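Local coordinates for protein TRAP-type C4-dicarboxylate:H+ symport system substrate-binding component DctP (Shewanella oneidensis, PDB 4MX6) that binds C4-dicarboxylates such as succinate in the periplasm and probably delivers them to a TRAP-type proton symport system for uptake, at residues S42-E47 with P76-F81; K57-V62 with E69-V74; F115-L120 with K316-K321. One frame throughout, in Å; residues are numbered along the deposited sequence. Where two conformers were deposited one is given.

Contact 1: S42-E47 with P76-F81; sequences SHVVAE and PNSQLF
The backbones of His43 and Val45 meet the turn at 76-79 through two hydrogen bonds, Ser78 N to His43 O at 3.0 Å and Asn77 N to Val45 O at 2.9 Å. The turn is a type I' beta turn from Pro76 to Gln79. It comes after strand 70-75. Residues 42-47 lead out of strand 37-42, which runs parallel to that strand. The contact therefore joins two loops at the C-terminal ends of neighbouring strands, in the fold of a periplasmic solute-binding protein. The Ser78 bond is the straighter of the two, with an N-H...O angle of 161° against 137° for Asn77.

His43 is the main side chain. Its CG sits between the backbone N and the carbonyl carbon (chi1 67°), and the ring end comes back to the proline. Pro76 CA lies over one face of the imidazole, 3.7 Å from the centroid, in a CH-pi contact. Pro76 CB is 3.4 Å from His43 CE1. In the ring plane, His43 ND1 accepts Val45 N at 3.2 Å, so both a face and an edge of the ring are held. An alanine here would probably leave Val45 N without its ring acceptor and open a gap against Pro76.

The side chain of Val45 points away from the turn and comes within about 3 Å of the bound succinate, nearest atom to nearest atom. It also touches Lys51 and Asn223, two succinate-binding residues. The loop that carries Val45 to the succinate is bonded to the turn by the backbone oxygens of His43 and Val45.

Ser78 OG rests against Val44 CB and CG1. A water hydrogen-bonded to that hydroxyl donates to Val44 O at 2.7 Å.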
# COMPACT_ATOMS: atom_id res chain seq x y z
N SER A 42 -4.55 -3.88 -13.72
CA SER A 42 -3.28 -3.16 -13.78
C SER A 42 -2.79 -2.84 -12.38
O SER A 42 -3.58 -2.67 -11.46
CB SER A 42 -3.40 -1.88 -14.61
OG SER A 42 -4.30 -0.93 -14.06
N HIS A 43 -1.47 -2.75 -12.24
CA HIS A 43 -0.86 -2.31 -11.00
C HIS A 43 0.53 -1.74 -11.25
O HIS A 43 1.04 -1.77 -12.39
CB HIS A 43 -0.87 -3.46 -9.98
CG HIS A 43 -0.00 -4.62 -10.34
ND1 HIS A 43 1.36 -4.59 -10.16
CD2 HIS A 43 -0.30 -5.85 -10.84
CE1 HIS A 43 1.87 -5.76 -10.53
NE2 HIS A 43 0.88 -6.53 -10.95
N VAL A 44 1.14 -1.23 -10.19
CA VAL A 44 2.38 -0.46 -10.30
C VAL A 44 3.61 -1.20 -9.78
O VAL A 44 4.71 -0.65 -9.82
CB VAL A 44 2.26 0.91 -9.58
CG1 VAL A 44 1.07 1.67 -10.14
CG2 VAL A 44 2.17 0.77 -8.06
N VAL A 45 3.46 -2.40 -9.24
CA VAL A 45 4.59 -3.10 -8.65
C VAL A 45 5.22 -4.14 -9.58
O VAL A 45 4.71 -4.45 -10.65
CB VAL A 45 4.25 -3.73 -7.28
CG1 VAL A 45 3.79 -2.64 -6.31
CG2 VAL A 45 3.21 -4.84 -7.38
N ALA A 46 6.37 -4.65 -9.16
CA ALA A 46 7.02 -5.75 -9.87
C ALA A 46 6.17 -7.02 -9.77
O ALA A 46 5.34 -7.18 -8.88
CB ALA A 46 8.41 -5.99 -9.31
N GLU A 47 6.40 -7.96 -10.68
CA GLU A 47 5.65 -9.20 -10.68
C GLU A 47 5.90 -10.04 -9.43
O GLU A 47 4.97 -10.63 -8.87
CB GLU A 47 6.04 -10.01 -11.93
CG GLU A 47 5.42 -11.39 -11.98
CD GLU A 47 5.47 -12.02 -13.34
OE1 GLU A 47 5.14 -11.31 -14.33
OE2 GLU A 47 5.78 -13.22 -13.41
N PRO A 76 1.69 -5.29 -14.96
CA PRO A 76 2.46 -4.85 -13.80
C PRO A 76 3.28 -3.60 -14.10
O PRO A 76 3.30 -3.13 -15.25
CB PRO A 76 3.40 -6.04 -13.56
CG PRO A 76 3.70 -6.52 -14.96
CD PRO A 76 2.38 -6.38 -15.69
N ASN A 77 3.95 -3.06 -13.09
CA ASN A 77 4.99 -2.04 -13.31
C ASN A 77 4.50 -0.78 -14.01
O ASN A 77 5.28 -0.14 -14.71
CB ASN A 77 6.13 -2.62 -14.18
CG ASN A 77 6.88 -3.72 -13.50
OD1 ASN A 77 7.39 -3.53 -12.41
ND2 ASN A 77 7.00 -4.87 -14.17
N SER A 78 3.24 -0.42 -13.82
CA SER A 78 2.67 0.78 -14.43
C SER A 78 2.69 0.72 -15.96
O SER A 78 2.62 1.75 -16.63
CB SER A 78 3.40 2.06 -13.95
OG SER A 78 3.35 2.20 -12.55
N GLN A 79 2.75 -0.48 -16.52
CA GLN A 79 2.87 -0.61 -17.98
C GLN A 79 1.59 -0.18 -18.71
O GLN A 79 1.65 0.22 -19.86
CB GLN A 79 3.26 -2.04 -18.36
CG GLN A 79 4.67 -2.45 -17.92
CD GLN A 79 4.90 -3.95 -17.98
OE1 GLN A 79 4.07 -4.70 -18.51
NE2 GLN A 79 6.02 -4.41 -17.41
N LEU A 80 0.44 -0.29 -18.04
CA LEU A 80 -0.81 0.17 -18.63
C LEU A 80 -1.28 1.47 -17.97
O LEU A 80 -1.40 2.50 -18.65
CB LEU A 80 -1.89 -0.91 -18.55
CG LEU A 80 -3.18 -0.59 -19.32
CD1 LEU A 80 -2.93 -0.49 -20.82
CD2 LEU A 80 -4.24 -1.64 -19.01
N PHE A 81 -1.56 1.42 -16.67
CA PHE A 81 -1.91 2.60 -15.89
C PHE A 81 -1.01 2.68 -14.67
O PHE A 81 -0.60 1.66 -14.10
CB PHE A 81 -3.39 2.58 -15.50
CG PHE A 81 -4.30 2.58 -16.68
CD1 PHE A 81 -4.33 3.66 -17.53
CD2 PHE A 81 -5.09 1.48 -16.97
CE1 PHE A 81 -5.15 3.66 -18.65
CE2 PHE A 81 -5.91 1.47 -18.08
CZ PHE A 81 -5.93 2.56 -18.92
O HOH W 1 -2.44 0.35 -12.29
O HOH W 2 5.55 1.44 -11.33

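Contact 2: K57-V62 with E69-V74; sequences KFKELV and EYTVSV
Lys59 and Val72 lie alongside each other, their side chains running in opposite senses, with Lys59 CB 3.8 Å from Val72 CB. The lysine chain is extended as far as CE, and its CG and CD both pass Val72 O. The last torsion then bends (chi4 62°) and puts NZ within 2.8 Å of Val72 O. The ammonium meets that oxygen nearly along the C=O axis, at a C=O...N angle of 163°. NZ has a second partner in Glu63, with which it forms a salt bridge. Glu63 OE2 also accepts Thr71 OG1 and Val72 N, so one carboxylate oxygen is shared by the lysine and two strand groups. A water accepts a hydrogen bond from Val74 N and a weak one from Lys59 NZ.

Helix 50-65 lies here on strand 70-75 as the connecting helix of a beta-alpha-beta unit that begins with strand 37-42. The two short segments run nearly antiparallel, at 164°, with axes 7.4 Å apart.

Val72 points toward the helix. Its CG1 meets Phe58 CD2 at 4.1 Å. Its CG2 meets Val62 CB at 3.8 Å and also reaches Phe58 CE2. Both Phe58 and Val62 cross Val72 at about a right angle. The Phe58 ring lies oblique to the CG1 methyl. It goes on to touch Phe97 edge-to-face and to pack on Leu270 and Ser273 of helix 260-295.

Toward the start of the strand, Val62 meets Tyr70, with Val62 CG1 3.8 Å from Tyr70 CB. Tyr70 CB faces the helix, but the ring leads away from it and packs against Val37, Ile39, Leu258 and Pro259. At the other end, Val74 CG2 touches Lys59 CB at 4.2 Å.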
# COMPACT_ATOMS: atom_id res chain seq x y z
N LYS A 57 -2.34 -14.99 -9.69
CA LYS A 57 -3.16 -16.08 -9.17
C LYS A 57 -4.62 -15.89 -9.59
O LYS A 57 -5.30 -16.85 -9.97
CB LYS A 57 -3.04 -16.16 -7.64
CG LYS A 57 -3.83 -17.30 -7.00
CD LYS A 57 -3.35 -18.67 -7.47
CE LYS A 57 -3.98 -19.79 -6.66
NZ LYS A 57 -3.46 -21.11 -7.06
N PHE A 58 -5.10 -14.66 -9.54
CA PHE A 58 -6.46 -14.35 -9.98
C PHE A 58 -6.64 -14.73 -11.45
O PHE A 58 -7.63 -15.39 -11.81
CB PHE A 58 -6.75 -12.87 -9.70
CG PHE A 58 -8.09 -12.39 -10.20
CD1 PHE A 58 -9.28 -12.94 -9.74
CD2 PHE A 58 -8.15 -11.33 -11.07
CE1 PHE A 58 -10.49 -12.46 -10.19
CE2 PHE A 58 -9.37 -10.84 -11.51
CZ PHE A 58 -10.53 -11.41 -11.07
N LYS A 59 -5.69 -14.36 -12.29
CA LYS A 59 -5.69 -14.77 -13.69
C LYS A 59 -5.77 -16.28 -13.83
O LYS A 59 -6.58 -16.80 -14.60
CB LYS A 59 -4.42 -14.25 -14.37
CG LYS A 59 -4.20 -14.77 -15.78
CD LYS A 59 -2.89 -14.26 -16.35
CE LYS A 59 -2.60 -14.78 -17.75
NZ LYS A 59 -3.63 -14.34 -18.72
N GLU A 60 -4.93 -17.00 -13.09
CA GLU A 60 -4.87 -18.45 -13.19
C GLU A 60 -6.20 -19.07 -12.80
O GLU A 60 -6.72 -19.95 -13.50
CB GLU A 60 -3.74 -18.99 -12.31
CG GLU A 60 -2.37 -18.66 -12.85
CD GLU A 60 -1.23 -18.88 -11.88
OE1 GLU A 60 -1.46 -19.60 -10.89
OE2 GLU A 60 -0.12 -18.35 -12.12
N LEU A 61 -6.78 -18.60 -11.70
CA LEU A 61 -8.03 -19.19 -11.21
C LEU A 61 -9.19 -18.89 -12.13
O LEU A 61 -10.04 -19.75 -12.37
CB LEU A 61 -8.33 -18.73 -9.78
CG LEU A 61 -7.35 -19.22 -8.72
CD1 LEU A 61 -7.86 -18.76 -7.38
CD2 LEU A 61 -7.19 -20.72 -8.75
N VAL A 62 -9.27 -17.66 -12.65
CA VAL A 62 -10.38 -17.34 -13.55
C VAL A 62 -10.28 -18.19 -14.81
O VAL A 62 -11.28 -18.74 -15.29
CB VAL A 62 -10.39 -15.83 -13.91
CG1 VAL A 62 -11.34 -15.55 -15.07
CG2 VAL A 62 -10.79 -15.00 -12.69
N GLU A 69 -14.69 -18.20 -21.31
CA GLU A 69 -15.72 -17.23 -20.96
C GLU A 69 -15.11 -15.90 -20.54
O GLU A 69 -15.61 -14.84 -20.91
CB GLU A 69 -16.59 -17.77 -19.83
CG GLU A 69 -17.34 -19.06 -20.16
CD GLU A 69 -18.06 -19.63 -18.95
OE1 GLU A 69 -18.87 -18.91 -18.37
OE2 GLU A 69 -17.79 -20.79 -18.56
N TYR A 70 -14.04 -15.97 -19.74
CA TYR A 70 -13.33 -14.80 -19.27
C TYR A 70 -11.84 -15.07 -19.32
O TYR A 70 -11.40 -16.21 -19.13
CB TYR A 70 -13.73 -14.44 -17.82
CG TYR A 70 -15.17 -14.01 -17.72
CD1 TYR A 70 -16.19 -14.94 -17.54
CD2 TYR A 70 -15.51 -12.67 -17.83
CE1 TYR A 70 -17.51 -14.55 -17.48
CE2 TYR A 70 -16.82 -12.27 -17.77
CZ TYR A 70 -17.82 -13.21 -17.59
OH TYR A 70 -19.14 -12.83 -17.53
N THR A 71 -11.06 -14.03 -19.58
CA THR A 71 -9.62 -14.10 -19.47
C THR A 71 -9.16 -12.86 -18.72
O THR A 71 -9.80 -11.82 -18.81
CB THR A 71 -8.94 -14.15 -20.85
OG1 THR A 71 -7.54 -14.36 -20.69
CG2 THR A 71 -9.18 -12.86 -21.63
N VAL A 72 -8.07 -12.98 -17.96
CA VAL A 72 -7.55 -11.85 -17.20
C VAL A 72 -6.19 -11.45 -17.77
O VAL A 72 -5.29 -12.28 -17.84
CB VAL A 72 -7.37 -12.19 -15.71
CG1 VAL A 72 -6.87 -10.97 -14.94
CG2 VAL A 72 -8.67 -12.68 -15.11
N SER A 73 -6.06 -10.19 -18.20
CA SER A 73 -4.78 -9.64 -18.62
C SER A 73 -4.21 -8.81 -17.49
O SER A 73 -4.87 -7.91 -16.98
CB SER A 73 -4.95 -8.78 -19.87
OG SER A 73 -5.42 -9.56 -20.95
N VAL A 74 -2.97 -9.12 -17.11
CA VAL A 74 -2.32 -8.45 -15.99
C VAL A 74 -1.21 -7.55 -16.51
O VAL A 74 -0.37 -7.97 -17.30
CB VAL A 74 -1.75 -9.48 -14.99
CG1 VAL A 74 -0.98 -8.80 -13.87
CG2 VAL A 74 -2.86 -10.35 -14.41
O HOH W 3 -1.87 -11.37 -18.57

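Contact 3: F115-L120 with K316-K321; sequences FDLPFL and KPVWSK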
# COMPACT_ATOMS: atom_id res chain seq x y z
N PHE A 115 -5.65 4.71 7.78
CA PHE A 115 -4.61 3.73 7.56
C PHE A 115 -3.20 4.33 7.46
O PHE A 115 -2.22 3.61 7.64
CB PHE A 115 -4.91 2.91 6.31
CG PHE A 115 -5.96 1.85 6.51
CD1 PHE A 115 -5.66 0.69 7.22
CD2 PHE A 115 -7.23 1.99 5.96
CE1 PHE A 115 -6.61 -0.30 7.38
CE2 PHE A 115 -8.18 1.00 6.12
CZ PHE A 115 -7.87 -0.14 6.83
N ASP A 116 -3.11 5.62 7.14
CA ASP A 116 -1.82 6.28 6.97
C ASP A 116 -1.24 6.83 8.27
O ASP A 116 -0.12 7.30 8.28
CB ASP A 116 -1.97 7.45 6.00
CG ASP A 116 -2.03 7.03 4.55
OD1 ASP A 116 -1.71 5.86 4.26
OD2 ASP A 116 -2.39 7.88 3.70
N LEU A 117 -2.02 6.84 9.35
CA LEU A 117 -1.55 7.50 10.57
C LEU A 117 -0.28 6.82 11.12
O LEU A 117 -0.23 5.59 11.26
CB LEU A 117 -2.65 7.53 11.64
CG LEU A 117 -3.85 8.41 11.29
CD1 LEU A 117 -4.92 8.30 12.36
CD2 LEU A 117 -3.46 9.87 11.10
N PRO A 118 0.75 7.61 11.43
CA PRO A 118 2.02 7.00 11.82
C PRO A 118 1.95 6.32 13.18
O PRO A 118 1.45 6.89 14.15
CB PRO A 118 2.98 8.19 11.82
CG PRO A 118 2.09 9.42 11.95
CD PRO A 118 0.86 9.07 11.20
N PHE A 119 2.47 5.10 13.23
CA PHE A 119 2.53 4.28 14.44
C PHE A 119 1.14 3.93 15.01
O PHE A 119 1.01 3.56 16.17
CB PHE A 119 3.41 4.93 15.52
CG PHE A 119 4.86 5.07 15.10
CD1 PHE A 119 5.71 3.98 15.11
CD2 PHE A 119 5.36 6.30 14.71
CE1 PHE A 119 7.03 4.13 14.73
CE2 PHE A 119 6.68 6.44 14.33
CZ PHE A 119 7.51 5.35 14.34
N LEU A 120 0.10 3.99 14.18
CA LEU A 120 -1.22 3.58 14.63
C LEU A 120 -1.28 2.09 14.94
O LEU A 120 -1.81 1.68 15.98
CB LEU A 120 -2.27 3.97 13.59
CG LEU A 120 -3.72 3.60 13.93
CD1 LEU A 120 -4.18 4.20 15.25
CD2 LEU A 120 -4.62 4.05 12.78
N LYS A 316 2.35 11.83 16.96
CA LYS A 316 0.98 11.86 17.48
C LYS A 316 0.20 13.10 17.03
O LYS A 316 -0.99 12.99 16.76
CB LYS A 316 0.97 11.70 19.00
CG LYS A 316 1.23 10.29 19.48
CD LYS A 316 0.03 9.39 19.23
CE LYS A 316 0.26 7.98 19.77
NZ LYS A 316 0.49 7.94 21.24
N PRO A 317 0.85 14.27 16.91
CA PRO A 317 0.08 15.42 16.42
C PRO A 317 -0.51 15.24 15.01
O PRO A 317 -1.47 15.94 14.66
CB PRO A 317 1.08 16.58 16.47
CG PRO A 317 2.00 16.20 17.57
CD PRO A 317 2.18 14.69 17.40
N VAL A 318 0.03 14.33 14.21
CA VAL A 318 -0.56 14.05 12.90
C VAL A 318 -1.95 13.45 13.10
O VAL A 318 -2.89 13.76 12.36
CB VAL A 318 0.33 13.09 12.09
CG1 VAL A 318 -0.34 12.72 10.77
CG2 VAL A 318 1.71 13.71 11.85
N TRP A 319 -2.10 12.59 14.09
CA TRP A 319 -3.42 12.04 14.38
C TRP A 319 -4.37 13.17 14.77
O TRP A 319 -5.53 13.19 14.35
CB TRP A 319 -3.37 11.03 15.52
CG TRP A 319 -2.43 9.86 15.41
CD1 TRP A 319 -1.33 9.71 14.60
CD2 TRP A 319 -2.50 8.69 16.22
NE1 TRP A 319 -0.72 8.50 14.88
CE2 TRP A 319 -1.42 7.86 15.86
CE3 TRP A 319 -3.36 8.26 17.24
CZ2 TRP A 319 -1.19 6.63 16.47
CZ3 TRP A 319 -3.14 7.03 17.83
CH2 TRP A 319 -2.06 6.24 17.45
N SER A 320 -3.89 14.11 15.58
CA SER A 320 -4.72 15.23 16.01
C SER A 320 -5.16 16.09 14.83
O SER A 320 -6.29 16.58 14.79
CB SER A 320 -3.98 16.06 17.05
OG SER A 320 -3.68 15.22 18.15
N LYS A 321 -4.27 16.28 13.86
CA LYS A 321 -4.61 17.07 12.68
C LYS A 321 -5.75 16.45 11.87
O LYS A 321 -6.58 17.16 11.31
CB LYS A 321 -3.37 17.21 11.81
CG LYS A 321 -3.56 18.01 10.53
CD LYS A 321 -2.26 18.14 9.76
CE LYS A 321 -2.50 18.71 8.38
NZ LYS A 321 -2.96 20.10 8.42
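Trp319 gives the one hydrogen bond of this contact, from NE1 to Pro118 O at 2.8 Å. The oxygen lies in the indole plane, and the N-H...O angle is 154°. Seen from the acceptor, NE1 is tilted 24° from the carbonyl plane. Phe119 O also lies at the indole edge, near its plane, 3.8 Å from Trp319 CZ2.

Two CH-pi contacts lie over one face of the same ring system. Leu117 CB sits over the five-membered ring, 4.1 Å from its centroid. Leu120 CD1 sits over the six-membered ring at the same distance and comes closest to Trp319 at CH2. On the opposite face, Lys316 CD lies over the centre of the indole, from within the same helix. The indole is therefore sandwiched between the leucines and the lysine chain, while its N-H edge is pinned by the Pro118 carbonyl.

Apolar packing extends the contact to Val318. Pro118 CD meets Val318 CG1 at 3.9 Å, and the two side chains cross obliquely. Leu117 CD2 approaches the same methyl at 4.2 Å. Pro118 CD lies 4.1 Å from Trp319 CD1, alongside the indole. Helix 328-337 adds Ile331 against Leu117, and Val335 against both Leu120 and Trp319.

The loop is shaped by a type II beta turn from Leu117 to Leu120, closed by a weak backbone bond. Phe119 takes the third position, where glycine is usual. The contact lies away from the succinate site. It is a buried helix-to-loop junction of the solute-binding fold, in which a tryptophan of helix 305-326 docks face and edge on a beta turn.

In the fold
From the N terminus, strand 37-42 runs into 42-47, the first half of contact 1. Helix 50-65 and strand 70-75 follow. The chain then reaches 76-81 and closes contact 1. Contact 2 is thus nested inside the loop closed by contact 1, and the two touch where His43 meets Val74. Contact 3 comes later in series. Its loop, opened at 115-120, spans 195 residues before helix 305-326 closes it. It lies on the opposite side of the chain's centre. Contact 2 packs the helix of the first beta-alpha-beta unit on its second strand, and contact 1 joins the loops that follow its two strands. Contact 3 ties the loop before helix 124-132 to a C-terminal helix.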